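Local coordinates for SusD-like carbohydrate binding protein (Bacteroides vulgatus, PDB 3LEW), which probably binds carbohydrate at the outer membrane, as a SusD-family protein thought to take part in nutrient uptake, at residues Ala22-Leu26 with Arg116-Ala121. Numbering follows the deposited sequence.
Sequences AEKVL and RIKGQA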
loop_
_atom_site.group_PDB
_atom_site.type_symbol
_atom_site.label_atom_id
_atom_site.label_comp_id
_atom_site.label_asym_id
_atom_site.label_seq_id
_atom_site.Cartn_x
_atom_site.Cartn_y
_atom_site.Cartn_z
ATOM N N ALA A 22 -22.237 18.049 0.269
ATOM C CA ALA A 22 -21.845 16.678 0.594
ATOM C C ALA A 22 -20.481 16.380 -0.011
ATOM O O ALA A 22 -19.598 15.806 0.638
ATOM C CB ALA A 22 -22.885 15.695 0.090
ATOM N N GLU A 23 -20.293 16.777 -1.256
ATOM C CA GLU A 23 -19.012 16.553 -1.907
ATOM C C GLU A 23 -17.885 17.267 -1.162
ATOM O O GLU A 23 -16.761 16.721 -1.055
ATOM C CB GLU A 23 -19.084 16.983 -3.371
ATOM C CG GLU A 23 -17.770 16.840 -4.106
ATOM C CD GLU A 23 -17.963 16.653 -5.607
ATOM O OE1 GLU A 23 -18.479 17.550 -6.283
ATOM O OE2 GLU A 23 -17.565 15.611 -6.126
ATOM N N LYS A 24 -18.159 18.439 -0.605
ATOM C CA LYS A 24 -17.131 19.153 0.127
ATOM C C LYS A 24 -16.678 18.356 1.343
ATOM O O LYS A 24 -15.488 18.289 1.629
ATOM C CB LYS A 24 -17.579 20.532 0.542
ATOM C CG LYS A 24 -16.448 21.361 1.152
ATOM N N VAL A 25 -17.623 17.767 2.075
ATOM C CA VAL A 25 -17.248 16.921 3.205
ATOM C C VAL A 25 -16.397 15.720 2.782
ATOM O O VAL A 25 -15.386 15.332 3.451
ATOM C CB VAL A 25 -18.472 16.492 4.016
ATOM C CG1 VAL A 25 -18.059 15.499 5.125
ATOM C CG2 VAL A 25 -19.180 17.716 4.586
ATOM N N LEU A 26 -16.798 15.072 1.692
ATOM C CA LEU A 26 -16.013 13.966 1.172
ATOM C C LEU A 26 -14.608 14.386 0.747
ATOM O O LEU A 26 -13.616 13.654 1.015
ATOM C CB LEU A 26 -16.745 13.300 0.006
ATOM C CG LEU A 26 -16.724 11.798 -0.188
ATOM C CD1 LEU A 26 -17.112 11.103 1.165
ATOM C CD2 LEU A 26 -17.740 11.450 -1.298
ATOM N N ARG A 116 -24.015 9.334 -7.591
ATOM C CA ARG A 116 -22.574 9.286 -7.784
ATOM C C ARG A 116 -21.816 9.637 -6.506
ATOM O O ARG A 116 -20.831 8.955 -6.164
ATOM C CB ARG A 116 -22.189 10.207 -8.937
ATOM C CG ARG A 116 -20.731 10.182 -9.302
ATOM C CD ARG A 116 -19.966 11.304 -8.627
ATOM N NE ARG A 116 -20.459 12.621 -9.002
ATOM C CZ ARG A 116 -20.059 13.758 -8.447
ATOM N NH1 ARG A 116 -19.127 13.769 -7.498
ATOM N NH2 ARG A 116 -20.594 14.900 -8.870
ATOM N N ILE A 117 -22.282 10.674 -5.800
ATOM C CA ILE A 117 -21.693 11.076 -4.523
ATOM C C ILE A 117 -21.868 9.978 -3.443
ATOM O O ILE A 117 -20.904 9.617 -2.730
ATOM C CB ILE A 117 -22.226 12.425 -4.034
ATOM C CG1 ILE A 117 -21.771 13.542 -4.994
ATOM C CG2 ILE A 117 -21.714 12.740 -2.601
ATOM C CD1 ILE A 117 -22.485 14.831 -4.803
ATOM N N LYS A 118 -23.069 9.404 -3.385
ATOM C CA LYS A 118 -23.313 8.265 -2.486
ATOM C C LYS A 118 -22.361 7.112 -2.794
ATOM O O LYS A 118 -21.744 6.527 -1.885
ATOM C CB LYS A 118 -24.757 7.821 -2.628
ATOM C CG LYS A 118 -25.161 6.649 -1.731
ATOM C CD LYS A 118 -26.611 6.325 -1.906
ATOM C CE LYS A 118 -27.018 5.239 -0.942
ATOM N NZ LYS A 118 -28.518 5.015 -0.921
ATOM N N GLY A 119 -22.170 6.815 -4.085
ATOM C CA GLY A 119 -21.235 5.780 -4.496
ATOM C C GLY A 119 -19.794 6.055 -4.099
ATOM O O GLY A 119 -19.071 5.176 -3.641
ATOM N N GLN A 120 -19.386 7.305 -4.254
ATOM C CA GLN A 120 -18.044 7.687 -3.894
ATOM C C GLN A 120 -17.787 7.554 -2.352
ATOM O O GLN A 120 -16.697 7.133 -1.925
ATOM C CB GLN A 120 -17.723 9.089 -4.403
ATOM C CG GLN A 120 -17.520 9.157 -5.932
ATOM C CD GLN A 120 -17.341 10.554 -6.458
ATOM O OE1 GLN A 120 -17.996 11.516 -5.982
ATOM N NE2 GLN A 120 -16.500 10.679 -7.506
ATOM N N ALA A 121 -18.775 7.933 -1.555
ATOM C CA ALA A 121 -18.723 7.789 -0.099
ATOM C C ALA A 121 -18.647 6.330 0.319
ATOM O O ALA A 121 -17.835 5.966 1.160
ATOM C CB ALA A 121 -19.918 8.511 0.563
#
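In the helical, TPR-related scaffold characteristic of SusD-family proteins, helices 19-35 and 111-135 run side by side; at this contact their axes come within 10.5 Å and diverge by only 20°, almost parallel. E23 lies opposite I117 and, one turn further along, L26 opposite A121. The main bump is L26, whose isobutyl end enters a hollow on the opposing helix lined by I117, Q120 and A121, residues spaced i, i+3 and i+4. L26 CD2 settles against the backbone, 3.7 Å from A121 N and 3.9 Å from I117 O. I117 returns the favour: its branched side chain pushes into the dip between A22, E23 and L26, with I117 CG2 4.2 Å from A22 CB and I117 CD1 4.3 Å from E23 CB. The small side chains of A22 and A121 leave room for these larger neighbours, and helix 81-103 closes one flank, its V100 touching both V25 and A121. Beside the apolar side chains lies a polar cluster of E23, R116 and Q120. E23 OE2 forms a salt bridge with K199, and Q120 NE2 hydrogen-bonds to Y192 OH and I200 O, so the connection between helices 170-187 and 202-215 meets both helices. R116 starts out sideways and bends its side chain back to the seam, where NH1 donates to E23 OE2, a 2.8 Å salt bridge, and to Q120 OE1 at 2.9 Å.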